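Local atomic coordinates of hypoxanthine-guanine phosphoribosyltransferase (HGPRT) (Schistosoma mansoni, PDB entry 5IPF), a protein that catalyses the transfer of a phosphoribosyl group from PRPP to hypoxanthine or guanine, forming IMP or GMP in purine salvage. Residues Met63-Arg67 with Phe203-Glu207; Val183-Ser187 with Tyr199-Phe203. One frame throughout, in Å; residues are numbered along the deposited sequence.

Contact 1 (Met63-Arg67 with Phe203-Glu207); sequences MIKDR and FVGFE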
loop_
_atom_site.group_PDB
_atom_site.type_symbol
_atom_site.label_atom_id
_atom_site.label_comp_id
_atom_site.label_asym_id
_atom_site.label_seq_id
_atom_site.Cartn_x
_atom_site.Cartn_y
_atom_site.Cartn_z
ATOM N N MET A 63 4.442 5.099 8.983
ATOM C CA MET A 63 5.602 4.797 9.814
ATOM C C MET A 63 5.393 3.506 10.596
ATOM O O MET A 63 6.333 2.717 10.772
ATOM C CB MET A 63 5.886 5.964 10.757
ATOM C CG MET A 63 7.151 5.800 11.573
ATOM S SD MET A 63 7.490 7.222 12.622
ATOM C CE MET A 63 8.820 6.569 13.627
ATOM N N ILE A 64 4.164 3.271 11.068
ATOM C CA ILE A 64 3.845 2.007 11.726
ATOM C C ILE A 64 4.122 0.843 10.789
ATOM O O ILE A 64 4.797 -0.124 11.158
ATOM C CB ILE A 64 2.382 1.993 12.203
ATOM C CG1 ILE A 64 2.088 3.189 13.105
ATOM C CG2 ILE A 64 2.074 0.682 12.919
ATOM C CD1 ILE A 64 0.653 3.244 13.576
ATOM N N LYS A 65 3.603 0.920 9.557
ATOM C CA LYS A 65 3.808 -0.180 8.613
ATOM C C LYS A 65 5.290 -0.376 8.295
ATOM O O LYS A 65 5.782 -1.515 8.255
ATOM C CB LYS A 65 3.001 0.074 7.339
ATOM C CG LYS A 65 1.496 0.119 7.573
ATOM C CD LYS A 65 0.721 0.284 6.275
ATOM C CE LYS A 65 -0.781 0.264 6.527
ATOM N NZ LYS A 65 -1.568 0.473 5.278
ATOM N N ASP A 66 6.017 0.727 8.080
ATOM C CA ASP A 66 7.463 0.653 7.882
ATOM C C ASP A 66 8.144 -0.101 9.016
ATOM O O ASP A 66 9.035 -0.926 8.777
ATOM C CB ASP A 66 8.053 2.060 7.762
ATOM C CG ASP A 66 7.834 2.671 6.394
ATOM O OD1 ASP A 66 7.728 1.909 5.410
ATOM O OD2 ASP A 66 7.777 3.915 6.305
ATOM N N ARG A 67 7.745 0.174 10.261
ATOM C CA ARG A 67 8.283 -0.584 11.386
ATOM C C ARG A 67 7.897 -2.056 11.295
ATOM O O ARG A 67 8.722 -2.945 11.553
ATOM C CB ARG A 67 7.789 0.015 12.701
ATOM C CG ARG A 67 8.195 -0.775 13.933
ATOM C CD ARG A 67 9.595 -0.411 14.385
ATOM N NE ARG A 67 10.047 -1.257 15.484
ATOM C CZ ARG A 67 11.064 -2.106 15.403
ATOM N NH1 ARG A 67 11.751 -2.217 14.275
ATOM N NH2 ARG A 67 11.403 -2.836 16.456
ATOM N N PHE A 203 8.751 -8.744 21.258
ATOM C CA PHE A 203 8.797 -7.924 20.054
ATOM C C PHE A 203 8.031 -6.637 20.318
ATOM O O PHE A 203 6.826 -6.671 20.589
ATOM C CB PHE A 203 8.207 -8.670 18.854
ATOM C CG PHE A 203 8.871 -9.989 18.579
ATOM C CD1 PHE A 203 10.120 -10.039 17.981
ATOM C CD2 PHE A 203 8.248 -11.177 18.920
ATOM C CE1 PHE A 203 10.736 -11.253 17.730
ATOM C CE2 PHE A 203 8.859 -12.394 18.672
ATOM C CZ PHE A 203 10.103 -12.431 18.076
ATOM N N VAL A 204 8.731 -5.508 20.242
ATOM C CA VAL A 204 8.147 -4.197 20.489
ATOM C C VAL A 204 8.325 -3.340 19.244
ATOM O O VAL A 204 9.394 -3.343 18.623
ATOM C CB VAL A 204 8.784 -3.509 21.716
ATOM C CG1 VAL A 204 8.097 -2.183 21.997
ATOM C CG2 VAL A 204 8.716 -4.418 22.934
ATOM N N GLY A 205 7.274 -2.610 18.882
ATOM C CA GLY A 205 7.355 -1.678 17.777
ATOM C C GLY A 205 7.968 -0.357 18.193
ATOM O O GLY A 205 9.043 0.017 17.715
ATOM N N PHE A 206 7.298 0.354 19.095
ATOM C CA PHE A 206 7.741 1.666 19.539
ATOM C C PHE A 206 7.652 1.758 21.054
ATOM O O PHE A 206 6.798 1.127 21.682
ATOM C CB PHE A 206 6.899 2.790 18.909
ATOM C CG PHE A 206 6.826 2.731 17.411
ATOM C CD1 PHE A 206 5.859 1.964 16.780
ATOM C CD2 PHE A 206 7.720 3.446 16.633
ATOM C CE1 PHE A 206 5.789 1.908 15.403
ATOM C CE2 PHE A 206 7.655 3.395 15.255
ATOM C CZ PHE A 206 6.687 2.626 14.639
ATOM N N GLU A 207 8.548 2.554 21.633
ATOM C CA GLU A 207 8.503 2.910 23.048
ATOM C C GLU A 207 8.091 4.376 23.136
ATOM O O GLU A 207 8.841 5.263 22.714
ATOM C CB GLU A 207 9.850 2.664 23.723
ATOM C CG GLU A 207 9.905 3.126 25.168
ATOM C CD GLU A 207 11.249 2.859 25.813
ATOM O OE1 GLU A 207 11.690 1.689 25.813
ATOM O OE2 GLU A 207 11.870 3.820 26.312
#

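Contact 2 (Val183-Ser187 with Tyr199-Phe203); sequences VKVAS and YRPDF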
loop_
_atom_site.group_PDB
_atom_site.type_symbol
_atom_site.label_atom_id
_atom_site.label_comp_id
_atom_site.label_asym_id
_atom_site.label_seq_id
_atom_site.Cartn_x
_atom_site.Cartn_y
_atom_site.Cartn_z
ATOM N N VAL A 183 5.137 -19.318 24.603
ATOM C CA VAL A 183 4.222 -18.182 24.646
ATOM C C VAL A 183 5.062 -16.915 24.579
ATOM O O VAL A 183 5.794 -16.601 25.526
ATOM C CB VAL A 183 3.340 -18.185 25.903
ATOM C CG1 VAL A 183 2.521 -16.905 25.979
ATOM C CG2 VAL A 183 2.430 -19.401 25.912
ATOM N N LYS A 184 4.970 -16.195 23.464
ATOM C CA LYS A 184 5.656 -14.927 23.278
ATOM C C LYS A 184 4.635 -13.839 22.970
ATOM O O LYS A 184 3.487 -14.119 22.616
ATOM C CB LYS A 184 6.706 -15.011 22.160
ATOM C CG LYS A 184 8.122 -15.294 22.654
ATOM C CD LYS A 184 8.231 -16.658 23.319
ATOM C CE LYS A 184 9.645 -16.924 23.810
ATOM N NZ LYS A 184 9.757 -18.252 24.478
ATOM N N VAL A 185 5.061 -12.585 23.113
ATOM C CA VAL A 185 4.174 -11.434 22.999
ATOM C C VAL A 185 4.767 -10.435 22.016
ATOM O O VAL A 185 5.962 -10.127 22.081
ATOM C CB VAL A 185 3.937 -10.754 24.360
ATOM C CG1 VAL A 185 3.210 -9.431 24.165
ATOM C CG2 VAL A 185 3.160 -11.673 25.287
ATOM N N ALA A 186 3.928 -9.921 21.120
ATOM C CA ALA A 186 4.293 -8.828 20.224
ATOM C C ALA A 186 3.379 -7.649 20.534
ATOM O O ALA A 186 2.166 -7.724 20.309
ATOM C CB ALA A 186 4.177 -9.250 18.760
ATOM N N SER A 187 3.957 -6.570 21.056
ATOM C CA SER A 187 3.217 -5.370 21.419
ATOM C C SER A 187 3.663 -4.223 20.527
ATOM O O SER A 187 4.864 -3.961 20.399
ATOM C CB SER A 187 3.429 -5.004 22.891
ATOM O OG SER A 187 2.755 -3.802 23.222
ATOM N N TYR A 199 8.530 -5.633 33.117
ATOM C CA TYR A 199 8.304 -6.565 32.022
ATOM C C TYR A 199 8.366 -5.831 30.691
ATOM O O TYR A 199 7.783 -4.752 30.541
ATOM C CB TYR A 199 6.955 -7.272 32.163
ATOM C CG TYR A 199 6.602 -8.111 30.959
ATOM C CD1 TYR A 199 7.401 -9.181 30.578
ATOM C CD2 TYR A 199 5.472 -7.834 30.201
ATOM C CE1 TYR A 199 7.086 -9.953 29.477
ATOM C CE2 TYR A 199 5.149 -8.601 29.099
ATOM C CZ TYR A 199 5.958 -9.658 28.741
ATOM O OH TYR A 199 5.637 -10.424 27.643
ATOM N N ARG A 200 9.068 -6.426 29.729
ATOM C CA ARG A 200 9.129 -5.918 28.371
ATOM C C ARG A 200 8.811 -7.071 27.426
ATOM O O ARG A 200 9.387 -8.164 27.569
ATOM C CB ARG A 200 10.508 -5.323 28.053
ATOM N N PRO A 201 7.904 -6.884 26.469
ATOM C CA PRO A 201 7.564 -7.972 25.543
ATOM C C PRO A 201 8.747 -8.359 24.666
ATOM O O PRO A 201 9.778 -7.685 24.607
ATOM C CB PRO A 201 6.415 -7.390 24.711
ATOM C CG PRO A 201 5.864 -6.271 25.545
ATOM C CD PRO A 201 7.041 -5.705 26.280
ATOM N N ASP A 202 8.576 -9.481 23.962
ATOM C CA ASP A 202 9.654 -10.014 23.136
ATOM C C ASP A 202 9.845 -9.199 21.864
ATOM O O ASP A 202 10.981 -8.982 21.427
ATOM C CB ASP A 202 9.378 -11.478 22.795
ATOM C CG ASP A 202 9.068 -12.309 24.020
ATOM O OD1 ASP A 202 10.015 -12.837 24.642
ATOM O OD2 ASP A 202 7.874 -12.436 24.362
ATOM N N PHE A 203 8.751 -8.744 21.258
ATOM C CA PHE A 203 8.797 -7.924 20.054
ATOM C C PHE A 203 8.031 -6.637 20.318
ATOM O O PHE A 203 6.826 -6.671 20.589
ATOM C CB PHE A 203 8.207 -8.670 18.854
ATOM C CG PHE A 203 8.871 -9.989 18.579
ATOM C CD1 PHE A 203 10.120 -10.039 17.981
ATOM C CD2 PHE A 203 8.248 -11.177 18.920
ATOM C CE1 PHE A 203 10.736 -11.253 17.730
ATOM C CE2 PHE A 203 8.859 -12.394 18.672
ATOM C CZ PHE A 203 10.103 -12.431 18.076
#

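Contact 1 (Met63-Arg67 with Phe203-Glu207)
Arg67 reaches from its helix to two successive backbone carbonyls, those of Val204 and Gly205, and donates to each from a different nitrogen. Its NE bonds Gly205 O at 2.8 Å, arriving in the carbonyl plane on a lone pair, with an N-H...O angle of 143°. The second bond, from Arg67 NH2 to Val204 O, measures 3.0 Å and comes nearly along the C=O axis. Both acceptors lie near the edge of the guanidinium, about 20° out of its plane, so the pair fixes how the group is rotated. Arg67 NH1 has a weak hydrogen bond to Tyr43 O of a second subunit, and Arg67 also packs on Phe44 of that subunit, which places the side chain at the interface. In the phosphoribosyltransferase fold of this enzyme, helix 61-81 packs here against strand 203-208 of the parallel sheet, where the strand turns a corner at Gly205. Beyond that corner Phe206 meets the helix: its CZ lies 3.4 Å from Arg67 CB, and Arg67 CD stands over one ring face, offset toward the rim. The guanidinium is turned 80° from the ring, so the two planes do not stack. Ile64 CA sits at the ring edge. Met63, extended with CG anti to the backbone N, carries its CE obliquely to within 3.8 Å of Phe206 CE2.

Contact 2 (Val183-Ser187 with Tyr199-Phe203)
Val185 O accepts from two successive backbone amides, those of Asp202 and Phe203 in the segment 199-203. The bond from Phe203 N to Val185 O is 3.2 Å long; the one from Asp202 N is weak, its N-H...O angle only 126°. These bonds begin the parallel pairing of strands 182-187 and 203-208 in the central sheet of the phosphoribosyltransferase fold. Ladder geometry is met at Ala186 and Phe203, whose CA atoms are 4.6 Å apart. Ser187 N completes the bridge with a 2.9 Å bond to Phe203 O, while Ala186 CA makes a CH...O contact to the same oxygen. On one face of the sheet the CB atoms of Ala186 and Phe203 pack together, and the Phe203 ring goes on to Met71 and Ile75 of helix 61-81.

Before the bridge, the incoming chain runs across the strand, the two end-to-end directions being 86° apart, and a side chain takes over the pairing: Asp202 OD2 accepts from Val185 N at 3.1 Å, on the anti side of the carboxylate. With CG beside its own backbone N (chi1 -52°), Asp202 directs the carboxylate back to that amide. The Lys184 chain crosses Asp202 at about a right angle, with Lys184 CG the atom against the carboxylate, 3.3 Å from Asp202 OD2. Bent at chi2, the chain then leads NZ away, and NZ remains 5.4 Å from Asp202 OD1, too far for a salt bridge. Pro201 packs against the strand through two ring atoms, CB against Val185 CG1 and CG against Ser187 CB. Ser187 OG itself bonds to Leu189 O. At the far end the Tyr199 hydroxyl reaches the Val185 side chain, OH lying 3.6 Å from CG2.

How the contacts relate
Phe203 belongs to both contacts: in contact 2 it forms the bridge to strand 182-187, and in contact 1 it is the first residue of segment 203-207, whose later residues Val204, Gly205 and Phe206 meet helix 61-81. The join extends one step further, because Gly205 N lies 3.2 Å from Ser187 O, a probable hydrogen bond, and Val204 CG1 packs on that oxygen at 4.0 Å. Strand 203-208 is thus held by strand 182-187 along its start and by the helix at its corner, the contact centres being 13 Å apart. Bound IMP is nearer to contact 2, about 8 Å from the Tyr199 side chain, against about 12 Å from that of Val204 in contact 1.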